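Local coordinates for acyl-CoA dehydrogenase domain protein Tcur3481 (Thermomonospora curvata, PDB 6WY9) that binds FAD and probably works as a flavin-dependent acyl-CoA dehydrogenase, at residues Q18-H23 and E76-H81; G69-L74 and T90-L95; A223-A228 and K295-A300; V230-A235 and A275-L280; N310-T315 and R332-G337. One frame throughout, in Å; residues are numbered along the deposited sequence.

Interaction 1 of 5, residues Q18-H23 and E76-H81; sequences QIFTDH and EEQGRH
Phe20 reaches out from helix 5-23 and meets Gln78 with its ring and His81 mainly with its CB. One face of the phenyl ring lies against the Gln78 backbone: Gln78 CA sits over that face, 3.9 Å from the Phe20 ring centroid, a CH-pi contact. Farther out, Phe20 CZ meets Gln78 CB at 3.6 Å, while CD2 comes near the carbonyl of Glu77. A chi1 of -73° puts Phe20 CG anti to the carbonyl carbon, and the ring continues from there to Gln78. His81 takes the base of the same side chain, its ND1 3.5 Å from Phe20 CB. The two rings are tilted by 30° but slid apart, with centroids 6.0 Å from each other, and barely overlap; the imidazole instead turns one face to the helix backbone, over Phe20 C and Thr21 N. A hydrogen bond from His81 ND1 to Glu77 O, 3.0 Å long and fairly straight at 154°, helps to hold the rotation of this ring. Thr21 OG1, which is hydrogen-bonded to Arg17 O, lies 3.4 Å from His81 NE2. On the 76-81 side, Glu77 OE2 forms a salt bridge with Arg80 NH1 at 2.7 Å and another with Arg17. The contact joins helix 5-23 to the C-terminal end of helix 67-80 and the loop residue that follows, within the N-terminal helical domain of an acyl-CoA dehydrogenase fold. Its chemistry implies a mixed seam: the phenyl ring covers backbone, the imidazole proton on ND1 goes to a carbonyl, and the buried Glu77 carboxylate is probably kept ionised by its two arginines.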
# COMPACT_ATOMS: atom_id res chain seq x y z
N GLN B 18 -11.03 4.58 -34.02
CA GLN B 18 -10.54 4.20 -35.34
C GLN B 18 -9.41 5.12 -35.77
O GLN B 18 -8.41 4.68 -36.34
CB GLN B 18 -11.67 4.26 -36.37
CG GLN B 18 -11.21 3.83 -37.76
CD GLN B 18 -10.84 2.35 -37.82
OE1 GLN B 18 -9.68 1.98 -38.05
NE2 GLN B 18 -11.83 1.50 -37.58
N ILE B 19 -9.58 6.43 -35.54
CA ILE B 19 -8.56 7.37 -35.98
C ILE B 19 -7.27 7.15 -35.19
O ILE B 19 -6.17 7.05 -35.77
CB ILE B 19 -9.11 8.80 -35.85
CG1 ILE B 19 -10.24 9.00 -36.88
CG2 ILE B 19 -8.00 9.91 -35.95
CD1 ILE B 19 -10.90 10.34 -36.70
N PHE B 20 -7.38 6.98 -33.87
CA PHE B 20 -6.19 6.75 -33.06
C PHE B 20 -5.54 5.43 -33.42
O PHE B 20 -4.31 5.33 -33.45
CB PHE B 20 -6.55 6.78 -31.57
CG PHE B 20 -6.85 8.16 -31.03
CD1 PHE B 20 -6.04 9.24 -31.34
CD2 PHE B 20 -7.92 8.36 -30.18
CE1 PHE B 20 -6.29 10.51 -30.83
CE2 PHE B 20 -8.18 9.63 -29.67
CZ PHE B 20 -7.38 10.70 -29.99
N THR B 21 -6.34 4.40 -33.67
CA THR B 21 -5.81 3.10 -34.06
C THR B 21 -5.06 3.16 -35.38
O THR B 21 -4.02 2.50 -35.54
CB THR B 21 -6.96 2.11 -34.16
OG1 THR B 21 -7.55 1.94 -32.87
CG2 THR B 21 -6.45 0.74 -34.68
N ASP B 22 -5.59 3.92 -36.35
CA ASP B 22 -4.90 4.06 -37.64
C ASP B 22 -3.58 4.82 -37.54
O ASP B 22 -2.72 4.65 -38.41
CB ASP B 22 -5.78 4.79 -38.66
CG ASP B 22 -6.97 3.98 -39.08
OD1 ASP B 22 -6.96 2.76 -38.89
OD2 ASP B 22 -7.91 4.60 -39.63
N HIS B 23 -3.41 5.70 -36.56
CA HIS B 23 -2.22 6.54 -36.59
C HIS B 23 -1.28 6.39 -35.40
O HIS B 23 -0.14 6.86 -35.48
CB HIS B 23 -2.61 8.02 -36.78
CG HIS B 23 -3.26 8.27 -38.11
ND1 HIS B 23 -2.68 7.88 -39.30
CD2 HIS B 23 -4.48 8.77 -38.43
CE1 HIS B 23 -3.50 8.15 -40.30
NE2 HIS B 23 -4.59 8.69 -39.80
N GLU B 76 -10.08 9.92 -23.07
CA GLU B 76 -9.88 8.56 -22.63
C GLU B 76 -9.43 7.67 -23.79
O GLU B 76 -8.49 6.88 -23.65
CB GLU B 76 -11.15 8.02 -21.98
CG GLU B 76 -10.99 6.57 -21.55
CD GLU B 76 -12.24 5.96 -20.89
OE1 GLU B 76 -13.27 6.65 -20.75
OE2 GLU B 76 -12.17 4.77 -20.51
N GLU B 77 -10.07 7.80 -24.95
CA GLU B 77 -9.55 7.07 -26.12
C GLU B 77 -8.14 7.50 -26.47
O GLU B 77 -7.33 6.68 -26.90
CB GLU B 77 -10.42 7.27 -27.37
CG GLU B 77 -11.55 6.34 -27.43
CD GLU B 77 -11.18 4.86 -27.29
OE1 GLU B 77 -10.30 4.29 -28.00
OE2 GLU B 77 -11.83 4.27 -26.46
N GLN B 78 -7.85 8.80 -26.38
CA GLN B 78 -6.50 9.23 -26.69
C GLN B 78 -5.48 8.54 -25.77
O GLN B 78 -4.46 8.02 -26.24
CB GLN B 78 -6.35 10.75 -26.59
CG GLN B 78 -4.86 11.11 -26.59
CD GLN B 78 -4.56 12.53 -26.23
OE1 GLN B 78 -5.31 13.19 -25.48
NE2 GLN B 78 -3.41 13.01 -26.69
N GLY B 79 -5.75 8.51 -24.46
CA GLY B 79 -4.82 7.85 -23.55
C GLY B 79 -4.69 6.36 -23.81
O GLY B 79 -3.60 5.78 -23.64
N ARG B 80 -5.77 5.71 -24.25
CA ARG B 80 -5.69 4.28 -24.57
C ARG B 80 -4.61 3.97 -25.60
O ARG B 80 -4.06 2.86 -25.63
CB ARG B 80 -7.03 3.82 -25.11
CG ARG B 80 -7.73 2.85 -24.26
CD ARG B 80 -9.09 2.60 -24.84
NE ARG B 80 -10.03 2.25 -23.79
CZ ARG B 80 -10.97 3.06 -23.31
NH1 ARG B 80 -11.14 4.29 -23.80
NH2 ARG B 80 -11.77 2.61 -22.34
N HIS B 81 -4.30 4.94 -26.46
CA HIS B 81 -3.36 4.78 -27.57
C HIS B 81 -2.11 5.63 -27.44
O HIS B 81 -1.35 5.71 -28.41
CB HIS B 81 -4.06 5.15 -28.88
CG HIS B 81 -5.21 4.26 -29.18
ND1 HIS B 81 -6.51 4.61 -28.86
CD2 HIS B 81 -5.26 3.02 -29.68
CE1 HIS B 81 -7.32 3.63 -29.19
NE2 HIS B 81 -6.59 2.64 -29.69

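Interaction 2 of 5, residues G69-L74 and T90-L95; sequences GALCVL and TLVAAL
A chi1 of 176° sets Leu71 CG anti to its backbone N, whereas Leu91 and Leu95 on the facing helix carry CG anti to the carbonyl carbon. The two branches of Leu71 are shared between side chains one helical turn apart. Leu71 CD1 meets Leu91 CD1 at 3.7 Å and also lies close to Leu91 CB. Its other methyl, CD2, is 3.7 Å from Leu95 CD1, where the two side chains slide past each other in opposite directions. Val92 CG2 approaches that same Leu71 CD2 less closely, at 4.2 Å, the side chains crossing at about a right angle. One turn on, Leu74 CD2 touches Leu91 CD1 at 3.9 Å, so this Leu91 methyl lies against two leucines. Only methyl and methylene groups meet, and every touching residue is buried. The short helical segments run almost exactly antiparallel, at 176°, with axes a wide 11.4 Å apart, a distance bridged by long side chains from both sides. Val92 continues onto Val222 and Ala226 of helix 215-248, while Leu91 touches Leu57. This leucine-rich seam joins helices 67-80 and 87-100, successive antiparallel helices in the N-terminal alpha-helical domain of the acyl-CoA dehydrogenase fold.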
# COMPACT_ATOMS: atom_id res chain seq x y z
N GLY B 69 -18.20 16.10 -20.92
CA GLY B 69 -18.35 14.65 -21.11
C GLY B 69 -17.76 14.16 -22.42
O GLY B 69 -17.05 13.14 -22.46
N ALA B 70 -18.09 14.84 -23.52
CA ALA B 70 -17.52 14.46 -24.81
C ALA B 70 -16.00 14.61 -24.79
O ALA B 70 -15.27 13.77 -25.32
CB ALA B 70 -18.13 15.30 -25.94
N LEU B 71 -15.51 15.70 -24.18
CA LEU B 71 -14.07 15.87 -24.08
C LEU B 71 -13.45 14.67 -23.35
O LEU B 71 -12.45 14.09 -23.81
CB LEU B 71 -13.73 17.17 -23.36
CG LEU B 71 -12.21 17.31 -23.15
CD1 LEU B 71 -11.44 17.23 -24.49
CD2 LEU B 71 -11.86 18.58 -22.33
N CYS B 72 -14.06 14.25 -22.26
CA CYS B 72 -13.48 13.14 -21.49
C CYS B 72 -13.52 11.83 -22.28
O CYS B 72 -12.61 11.01 -22.17
CB CYS B 72 -14.19 13.01 -20.16
SG CYS B 72 -13.70 14.39 -19.00
N VAL B 73 -14.57 11.62 -23.08
CA VAL B 73 -14.63 10.41 -23.90
C VAL B 73 -13.49 10.42 -24.91
O VAL B 73 -12.78 9.43 -25.08
CB VAL B 73 -16.01 10.29 -24.59
CG1 VAL B 73 -16.04 9.20 -25.65
CG2 VAL B 73 -17.07 9.99 -23.55
N LEU B 74 -13.28 11.58 -25.55
CA LEU B 74 -12.17 11.69 -26.50
C LEU B 74 -10.81 11.52 -25.83
O LEU B 74 -9.93 10.86 -26.38
CB LEU B 74 -12.24 13.04 -27.21
CG LEU B 74 -11.10 13.39 -28.16
CD1 LEU B 74 -11.07 12.47 -29.42
CD2 LEU B 74 -11.18 14.87 -28.57
N THR B 90 -5.21 22.18 -25.72
CA THR B 90 -6.00 23.00 -26.63
C THR B 90 -7.46 23.05 -26.21
O THR B 90 -8.07 24.13 -26.22
CB THR B 90 -5.89 22.47 -28.07
OG1 THR B 90 -4.58 22.76 -28.57
CG2 THR B 90 -6.91 23.14 -28.99
N LEU B 91 -8.06 21.88 -25.87
CA LEU B 91 -9.51 21.85 -25.67
C LEU B 91 -9.93 22.32 -24.27
O LEU B 91 -11.02 22.89 -24.13
CB LEU B 91 -10.07 20.43 -25.94
CG LEU B 91 -9.99 20.06 -27.44
CD1 LEU B 91 -10.51 18.63 -27.80
CD2 LEU B 91 -10.68 21.14 -28.33
N VAL B 92 -9.12 22.07 -23.24
CA VAL B 92 -9.36 22.73 -21.95
C VAL B 92 -9.25 24.25 -22.09
O VAL B 92 -10.08 25.01 -21.56
CB VAL B 92 -8.42 22.17 -20.85
CG1 VAL B 92 -8.53 22.98 -19.55
CG2 VAL B 92 -8.71 20.65 -20.55
N ALA B 93 -8.23 24.73 -22.80
CA ALA B 93 -8.16 26.18 -23.01
C ALA B 93 -9.39 26.67 -23.75
O ALA B 93 -9.94 27.73 -23.41
CB ALA B 93 -6.89 26.56 -23.77
N ALA B 94 -9.85 25.89 -24.74
CA ALA B 94 -10.99 26.36 -25.54
C ALA B 94 -12.27 26.37 -24.71
O ALA B 94 -13.12 27.26 -24.87
CB ALA B 94 -11.15 25.49 -26.80
N LEU B 95 -12.45 25.36 -23.86
CA LEU B 95 -13.59 25.34 -22.95
C LEU B 95 -13.53 26.49 -21.95
O LEU B 95 -14.56 27.08 -21.61
CB LEU B 95 -13.68 23.99 -22.23
CG LEU B 95 -14.14 22.80 -23.07
CD1 LEU B 95 -14.17 21.51 -22.17
CD2 LEU B 95 -15.50 23.09 -23.63

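Interaction 3 of 5, residues A223-A228 and K295-A300; sequences ARTALA and KAALVA
Arg224 is the first residue of 223-228 to reach helix 295-319, and it does so with its aliphatic stem as well as its charged end. With CG anti to the carbonyl carbon (chi1 -72°) and the chain extended from there to NE, the side chain lies alongside Leu298, both pointing the same way. Leu298 CD2 lies over one face of the guanidinium, toward its NE side, and comes within 3.8 Å of Arg224 NE. The guanidinium has a long, weak ion pair with Asp221 and lies close to the like charge of Arg353. Next in sequence, Thr225 stands CA to CA 5.5 Å from Ala297, the closest pair of CA atoms between the segments. Thr225 OG1 is hydrogen-bonded to Asp221 O within its own helix and makes only van der Waals contact with Ala297 CB, at 3.7 Å. One turn later, Ala228 closes the contact, its CB 3.8 Å from Ala300 O and 4.2 Å from Ala300 CB. Small residues on both sides, Ala228 facing Ala300 and Thr225 beside Ala297, let the helix axes come to 8.4 Å. Leu298 extends the packing to Arg353 and Leu357 of helix 347-362, and another subunit packs on Lys295 and Val299 of the second segment. The segments run in roughly the same direction, crossing at 29°. That suits the first and third of the long helices 215-248, 260-288 and 295-319, as in the up-and-down four-helix bundle that forms the C-terminal domain of acyl-CoA dehydrogenases.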
# COMPACT_ATOMS: atom_id res chain seq x y z
N ALA B 223 -9.23 21.02 -15.97
CA ALA B 223 -7.95 20.41 -16.34
C ALA B 223 -7.67 19.15 -15.52
O ALA B 223 -7.14 18.16 -16.04
CB ALA B 223 -6.80 21.39 -16.14
N ARG B 224 -7.97 19.21 -14.22
CA ARG B 224 -7.81 18.02 -13.37
C ARG B 224 -8.68 16.88 -13.88
O ARG B 224 -8.24 15.71 -13.93
CB ARG B 224 -8.18 18.35 -11.92
CG ARG B 224 -7.14 19.25 -11.18
CD ARG B 224 -7.56 19.63 -9.75
NE ARG B 224 -6.51 20.41 -9.04
CZ ARG B 224 -6.69 21.61 -8.46
NH1 ARG B 224 -7.89 22.20 -8.50
NH2 ARG B 224 -5.66 22.21 -7.84
N THR B 225 -9.93 17.19 -14.23
CA THR B 225 -10.87 16.20 -14.74
C THR B 225 -10.37 15.65 -16.07
O THR B 225 -10.36 14.44 -16.30
CB THR B 225 -12.26 16.84 -14.87
OG1 THR B 225 -12.67 17.33 -13.58
CG2 THR B 225 -13.30 15.86 -15.37
N ALA B 226 -9.92 16.54 -16.96
CA ALA B 226 -9.42 16.12 -18.26
C ALA B 226 -8.18 15.23 -18.12
O ALA B 226 -8.03 14.23 -18.84
CB ALA B 226 -9.14 17.37 -19.11
N LEU B 227 -7.24 15.62 -17.25
CA LEU B 227 -6.06 14.79 -17.06
C LEU B 227 -6.47 13.42 -16.53
O LEU B 227 -5.89 12.41 -16.91
CB LEU B 227 -5.07 15.47 -16.08
CG LEU B 227 -4.30 16.66 -16.67
CD1 LEU B 227 -3.78 17.63 -15.50
CD2 LEU B 227 -3.15 16.14 -17.56
N ALA B 228 -7.44 13.38 -15.63
CA ALA B 228 -7.91 12.09 -15.15
C ALA B 228 -8.53 11.28 -16.29
O ALA B 228 -8.37 10.06 -16.32
CB ALA B 228 -8.90 12.27 -14.01
N LYS B 295 -14.19 19.45 -4.85
CA LYS B 295 -13.82 18.16 -4.25
C LYS B 295 -13.89 17.04 -5.29
O LYS B 295 -13.04 16.14 -5.29
CB LYS B 295 -14.71 17.84 -3.05
CG LYS B 295 -14.41 18.76 -1.84
CD LYS B 295 -15.01 18.23 -0.51
CE LYS B 295 -16.52 18.38 -0.47
NZ LYS B 295 -16.87 19.78 -0.15
N ALA B 296 -14.92 17.01 -6.12
CA ALA B 296 -15.08 15.85 -6.99
C ALA B 296 -13.93 15.78 -8.00
O ALA B 296 -13.46 14.69 -8.32
CB ALA B 296 -16.43 15.90 -7.70
N ALA B 297 -13.48 16.93 -8.51
CA ALA B 297 -12.38 16.95 -9.47
C ALA B 297 -11.08 16.48 -8.83
O ALA B 297 -10.31 15.73 -9.46
CB ALA B 297 -12.24 18.36 -10.06
N LEU B 298 -10.82 16.88 -7.56
CA LEU B 298 -9.63 16.43 -6.85
C LEU B 298 -9.67 14.94 -6.55
O LEU B 298 -8.62 14.29 -6.54
CB LEU B 298 -9.46 17.24 -5.55
CG LEU B 298 -8.70 18.57 -5.71
CD1 LEU B 298 -8.86 19.47 -4.46
CD2 LEU B 298 -7.19 18.29 -6.02
N VAL B 299 -10.86 14.39 -6.24
CA VAL B 299 -10.98 12.95 -6.06
C VAL B 299 -10.66 12.23 -7.37
O VAL B 299 -9.90 11.26 -7.38
CB VAL B 299 -12.39 12.57 -5.54
CG1 VAL B 299 -12.63 11.06 -5.65
CG2 VAL B 299 -12.58 12.97 -4.06
N ALA B 300 -11.24 12.70 -8.48
CA ALA B 300 -10.89 12.04 -9.75
C ALA B 300 -9.40 12.14 -10.00
O ALA B 300 -8.76 11.17 -10.40
CB ALA B 300 -11.68 12.65 -10.90

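Interaction 4 of 5, residues V230-A235 and A275-L280; sequences VQLGVA and AMRVCL
Leu232 pushes into the surface of helix 260-288 and makes the dense part of the contact. Its CG is anti to the backbone N (chi1 176°), and the two methyls beyond it divide the work. Leu232 CD2 meets Leu280 CD2 at 3.6 Å, methyl to methyl, and CD1 lies 4.1 Å from Met276 CB. Over Arg277 the leucine crosses at about a right angle, with CD1 above one face of the guanidinium and 3.8 Å from Arg277 NH2. An alanine in place of Leu232 would probably open a gap between Met276 and Leu280 and leave the Arg277 guanidinium freer to turn, its face no longer covered by a methyl. Packing slackens along the Met276 side. That chain bends at chi3, 74°, which turns CE back toward helix 215-248, but the methyl stays 4.0 Å from Leu232 CA and 4.2 Å from Ala235 CB. Gln231 CG meets the same Met276 CE at 4.0 Å, while the Gln231 amide is engaged away from this interface, NE2 donating to Ala304 O and Gly337 O. The solvent side is marked by Arg277, the one partly exposed residue among those that touch; its NH2 also has a long, weak ion pair with Glu76. Another subunit packs against Ala275, Val278 and Cys279 of the second segment. Within the C-terminal helical domain, the segments run at 158° with axes 9.9 Å apart, the antiparallel pairing of helices 215-248 and 260-288, two long helices consecutive in the chain.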
# COMPACT_ATOMS: atom_id res chain seq x y z
N VAL B 230 -7.51 11.24 -19.47
CA VAL B 230 -6.39 10.67 -20.22
C VAL B 230 -5.79 9.51 -19.43
O VAL B 230 -5.47 8.44 -19.97
CB VAL B 230 -5.32 11.75 -20.51
CG1 VAL B 230 -4.12 11.13 -21.28
CG2 VAL B 230 -5.94 12.96 -21.23
N GLN B 231 -5.62 9.72 -18.12
CA GLN B 231 -5.00 8.70 -17.30
C GLN B 231 -5.85 7.44 -17.29
O GLN B 231 -5.32 6.32 -17.27
CB GLN B 231 -4.81 9.21 -15.86
CG GLN B 231 -3.94 8.28 -14.98
CD GLN B 231 -2.47 8.47 -15.26
OE1 GLN B 231 -2.05 8.56 -16.42
NE2 GLN B 231 -1.65 8.54 -14.19
N LEU B 232 -7.16 7.61 -17.20
CA LEU B 232 -8.01 6.42 -17.28
C LEU B 232 -7.71 5.64 -18.55
O LEU B 232 -7.61 4.41 -18.52
CB LEU B 232 -9.48 6.84 -17.24
CG LEU B 232 -10.51 5.70 -17.42
CD1 LEU B 232 -10.42 4.60 -16.26
CD2 LEU B 232 -11.90 6.37 -17.48
N GLY B 233 -7.57 6.34 -19.69
CA GLY B 233 -7.30 5.64 -20.94
C GLY B 233 -5.91 5.01 -20.95
O GLY B 233 -5.73 3.86 -21.38
N VAL B 234 -4.91 5.73 -20.44
CA VAL B 234 -3.57 5.15 -20.32
C VAL B 234 -3.62 3.86 -19.51
O VAL B 234 -3.04 2.84 -19.89
CB VAL B 234 -2.58 6.15 -19.69
CG1 VAL B 234 -1.23 5.45 -19.42
CG2 VAL B 234 -2.39 7.40 -20.65
N ALA B 235 -4.25 3.89 -18.34
CA ALA B 235 -4.21 2.71 -17.48
C ALA B 235 -4.97 1.55 -18.13
O ALA B 235 -4.54 0.40 -18.05
CB ALA B 235 -4.80 3.01 -16.10
N ALA B 275 -12.43 2.15 -10.10
CA ALA B 275 -12.54 3.28 -9.17
C ALA B 275 -12.25 4.61 -9.87
O ALA B 275 -12.97 5.59 -9.67
CB ALA B 275 -11.58 3.06 -8.01
N MET B 276 -11.16 4.66 -10.64
CA MET B 276 -10.82 5.83 -11.44
C MET B 276 -11.99 6.27 -12.28
O MET B 276 -12.32 7.46 -12.33
CB MET B 276 -9.63 5.48 -12.33
CG MET B 276 -8.34 5.40 -11.50
SD MET B 276 -7.05 4.44 -12.38
CE MET B 276 -6.69 5.75 -13.58
N ARG B 277 -12.63 5.30 -12.95
CA ARG B 277 -13.70 5.58 -13.90
C ARG B 277 -14.95 6.13 -13.21
O ARG B 277 -15.55 7.10 -13.68
CB ARG B 277 -14.01 4.29 -14.71
CG ARG B 277 -15.21 4.51 -15.67
CD ARG B 277 -15.25 3.56 -16.92
NE ARG B 277 -14.63 2.26 -16.72
CZ ARG B 277 -13.56 1.81 -17.39
NH1 ARG B 277 -13.11 0.61 -17.13
NH2 ARG B 277 -12.94 2.55 -18.32
N VAL B 278 -15.39 5.53 -12.11
CA VAL B 278 -16.60 6.14 -11.54
C VAL B 278 -16.31 7.51 -10.93
O VAL B 278 -17.18 8.38 -10.91
CB VAL B 278 -17.29 5.21 -10.53
CG1 VAL B 278 -17.70 3.89 -11.23
CG2 VAL B 278 -16.39 4.99 -9.27
N CYS B 279 -15.10 7.74 -10.41
CA CYS B 279 -14.86 9.06 -9.87
C CYS B 279 -14.68 10.09 -10.97
O CYS B 279 -15.01 11.26 -10.78
CB CYS B 279 -13.63 9.08 -8.97
SG CYS B 279 -13.84 8.05 -7.42
N LEU B 280 -14.09 9.69 -12.10
CA LEU B 280 -14.07 10.60 -13.27
C LEU B 280 -15.48 11.07 -13.62
O LEU B 280 -15.75 12.27 -13.78
CB LEU B 280 -13.43 9.87 -14.47
CG LEU B 280 -13.59 10.63 -15.81
CD1 LEU B 280 -12.94 12.00 -15.68
CD2 LEU B 280 -12.94 9.79 -16.95

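Interaction 5 of 5, residues N310-T315 and R332-G337; sequences NVVHRT and RYFLWG
Tyr333 O accepts the helical hydrogen bond of Gly337 N at 2.8 Å while Val312 CG1 presses on it from the other helix at 3.4 Å. Helices 295-319 and 330-340 of the acyl-CoA dehydrogenase C-terminal domain form an antiparallel pair here, at 155° with axes 8.9 Å apart. Val312 CG1 is anti to the carbonyl carbon; CG2, in the crowded position between backbone N and carbonyl carbon, lies 4.2 Å from Gly337 CA, an approach made possible by the bare glycine. Val312 CG2 also touches Phe334 CD1 at 4.0 Å, and Val312 O lies near the plane of that ring at its edge. Phe334 CG is anti to the backbone N (chi1 -178°), and the ring beyond it meets His313 in a T-shaped stack, Phe334 edge to His313 face, with planes at 89°. An alanine in place of His313 would probably leave the Phe334 edge without its aromatic face and open a gap between the helices. The His313 side chain is about 6 Å from that of His317, which binds FAD, and another subunit packs against both His313 and Phe334. At the heart of the stack, Phe334 CE1 stands over the centre of the imidazole, 3.6 Å from His313 CE1.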
# COMPACT_ATOMS: atom_id res chain seq x y z
N ASN B 310 -0.07 3.50 -9.98
CA ASN B 310 0.09 2.09 -9.59
C ASN B 310 -0.08 1.17 -10.79
O ASN B 310 0.69 0.23 -10.97
CB ASN B 310 -0.91 1.66 -8.52
CG ASN B 310 -0.67 2.28 -7.17
OD1 ASN B 310 0.42 2.81 -6.85
ND2 ASN B 310 -1.69 2.16 -6.33
N VAL B 311 -1.14 1.38 -11.59
CA VAL B 311 -1.37 0.49 -12.72
C VAL B 311 -0.14 0.42 -13.61
O VAL B 311 0.34 -0.67 -13.94
CB VAL B 311 -2.62 0.90 -13.53
CG1 VAL B 311 -2.69 0.04 -14.90
CG2 VAL B 311 -3.93 0.78 -12.68
N VAL B 312 0.39 1.58 -14.05
CA VAL B 312 1.50 1.50 -15.03
C VAL B 312 2.80 0.98 -14.40
O VAL B 312 3.64 0.44 -15.11
CB VAL B 312 1.76 2.85 -15.75
CG1 VAL B 312 0.49 3.26 -16.62
CG2 VAL B 312 2.21 4.00 -14.78
N HIS B 313 3.01 1.13 -13.07
CA HIS B 313 4.11 0.40 -12.45
C HIS B 313 3.87 -1.11 -12.46
O HIS B 313 4.81 -1.91 -12.68
CB HIS B 313 4.32 0.87 -10.99
CG HIS B 313 5.24 2.06 -10.89
ND1 HIS B 313 6.62 1.94 -10.87
CD2 HIS B 313 4.98 3.39 -10.88
CE1 HIS B 313 7.16 3.14 -10.77
NE2 HIS B 313 6.19 4.04 -10.75
N ARG B 314 2.64 -1.55 -12.18
CA ARG B 314 2.41 -3.00 -12.20
C ARG B 314 2.57 -3.54 -13.62
O ARG B 314 3.14 -4.62 -13.80
CB ARG B 314 1.01 -3.36 -11.64
CG ARG B 314 0.81 -3.04 -10.15
CD ARG B 314 -0.35 -3.85 -9.52
NE ARG B 314 -0.81 -3.21 -8.28
CZ ARG B 314 -1.68 -2.21 -8.27
NH1 ARG B 314 -2.15 -1.78 -9.45
NH2 ARG B 314 -2.08 -1.66 -7.12
N THR B 315 2.10 -2.80 -14.63
CA THR B 315 2.19 -3.36 -15.98
C THR B 315 3.64 -3.36 -16.48
O THR B 315 4.02 -4.22 -17.29
CB THR B 315 1.23 -2.63 -16.96
OG1 THR B 315 1.50 -1.23 -16.97
CG2 THR B 315 -0.29 -2.87 -16.59
N ARG B 332 5.63 3.29 -23.13
CA ARG B 332 5.01 4.61 -23.33
C ARG B 332 3.89 4.85 -22.33
O ARG B 332 3.67 5.98 -21.90
CB ARG B 332 4.49 4.76 -24.77
CG ARG B 332 5.61 4.79 -25.82
CD ARG B 332 5.16 5.48 -27.13
NE ARG B 332 6.19 5.30 -28.16
CZ ARG B 332 6.42 4.18 -28.84
NH1 ARG B 332 7.40 4.14 -29.75
NH2 ARG B 332 5.65 3.11 -28.64
N TYR B 333 3.13 3.81 -21.99
CA TYR B 333 2.09 3.94 -20.98
C TYR B 333 2.70 4.30 -19.63
O TYR B 333 2.19 5.17 -18.91
CB TYR B 333 1.29 2.63 -20.90
CG TYR B 333 0.54 2.42 -22.20
CD1 TYR B 333 1.19 1.95 -23.34
CD2 TYR B 333 -0.80 2.79 -22.30
CE1 TYR B 333 0.51 1.84 -24.56
CE2 TYR B 333 -1.50 2.67 -23.52
CZ TYR B 333 -0.83 2.19 -24.63
OH TYR B 333 -1.53 2.07 -25.82
N PHE B 334 3.84 3.67 -19.31
CA PHE B 334 4.57 4.07 -18.10
C PHE B 334 4.95 5.55 -18.14
O PHE B 334 4.75 6.29 -17.16
CB PHE B 334 5.85 3.20 -17.93
CG PHE B 334 6.59 3.55 -16.69
CD1 PHE B 334 6.05 3.25 -15.45
CD2 PHE B 334 7.77 4.28 -16.75
CE1 PHE B 334 6.71 3.63 -14.26
CE2 PHE B 334 8.43 4.65 -15.58
CZ PHE B 334 7.89 4.32 -14.32
N LEU B 335 5.52 6.01 -19.27
CA LEU B 335 5.97 7.40 -19.36
C LEU B 335 4.78 8.38 -19.24
O LEU B 335 4.86 9.38 -18.53
CB LEU B 335 6.74 7.65 -20.67
CG LEU B 335 8.03 6.83 -20.87
CD1 LEU B 335 8.68 7.18 -22.21
CD2 LEU B 335 8.97 7.14 -19.67
N TRP B 336 3.70 8.12 -19.99
CA TRP B 336 2.49 8.94 -19.88
C TRP B 336 1.89 8.90 -18.47
O TRP B 336 1.54 9.94 -17.90
CB TRP B 336 1.43 8.47 -20.90
CG TRP B 336 1.65 9.02 -22.30
CD1 TRP B 336 2.81 8.98 -23.02
CD2 TRP B 336 0.67 9.66 -23.14
NE1 TRP B 336 2.61 9.55 -24.25
CE2 TRP B 336 1.30 9.98 -24.35
CE3 TRP B 336 -0.69 9.98 -22.98
CZ2 TRP B 336 0.64 10.63 -25.42
CZ3 TRP B 336 -1.36 10.61 -24.06
CH2 TRP B 336 -0.69 10.93 -25.25
N GLY B 337 1.72 7.70 -17.92
CA GLY B 337 1.10 7.59 -16.61
C GLY B 337 1.88 8.36 -15.56
O GLY B 337 1.31 9.11 -14.77

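In the fold
Along the chain, interactions 1 and 2 come first and interleave, both using helix 67-80 of the N-terminal domain. Interactions 3 to 5 follow in the C-terminal helices, with interaction 4 nested inside the loop closed by interaction 3. Helix 215-248 serves interactions 3 and 4, whose centres are 10 Å apart; helix 295-319 serves 3 and 5. The two domains meet where interaction 1 touches 4 and 5, Arg80 O accepting from Tyr333 OH and Gly79 O packing on Val234, and where interaction 2 touches 3, through Val92 on Ala226, and 4. The contacts thus form a continuous helical core, with interaction 5, about 23 Å centre to centre from interaction 2, lying toward the FAD site.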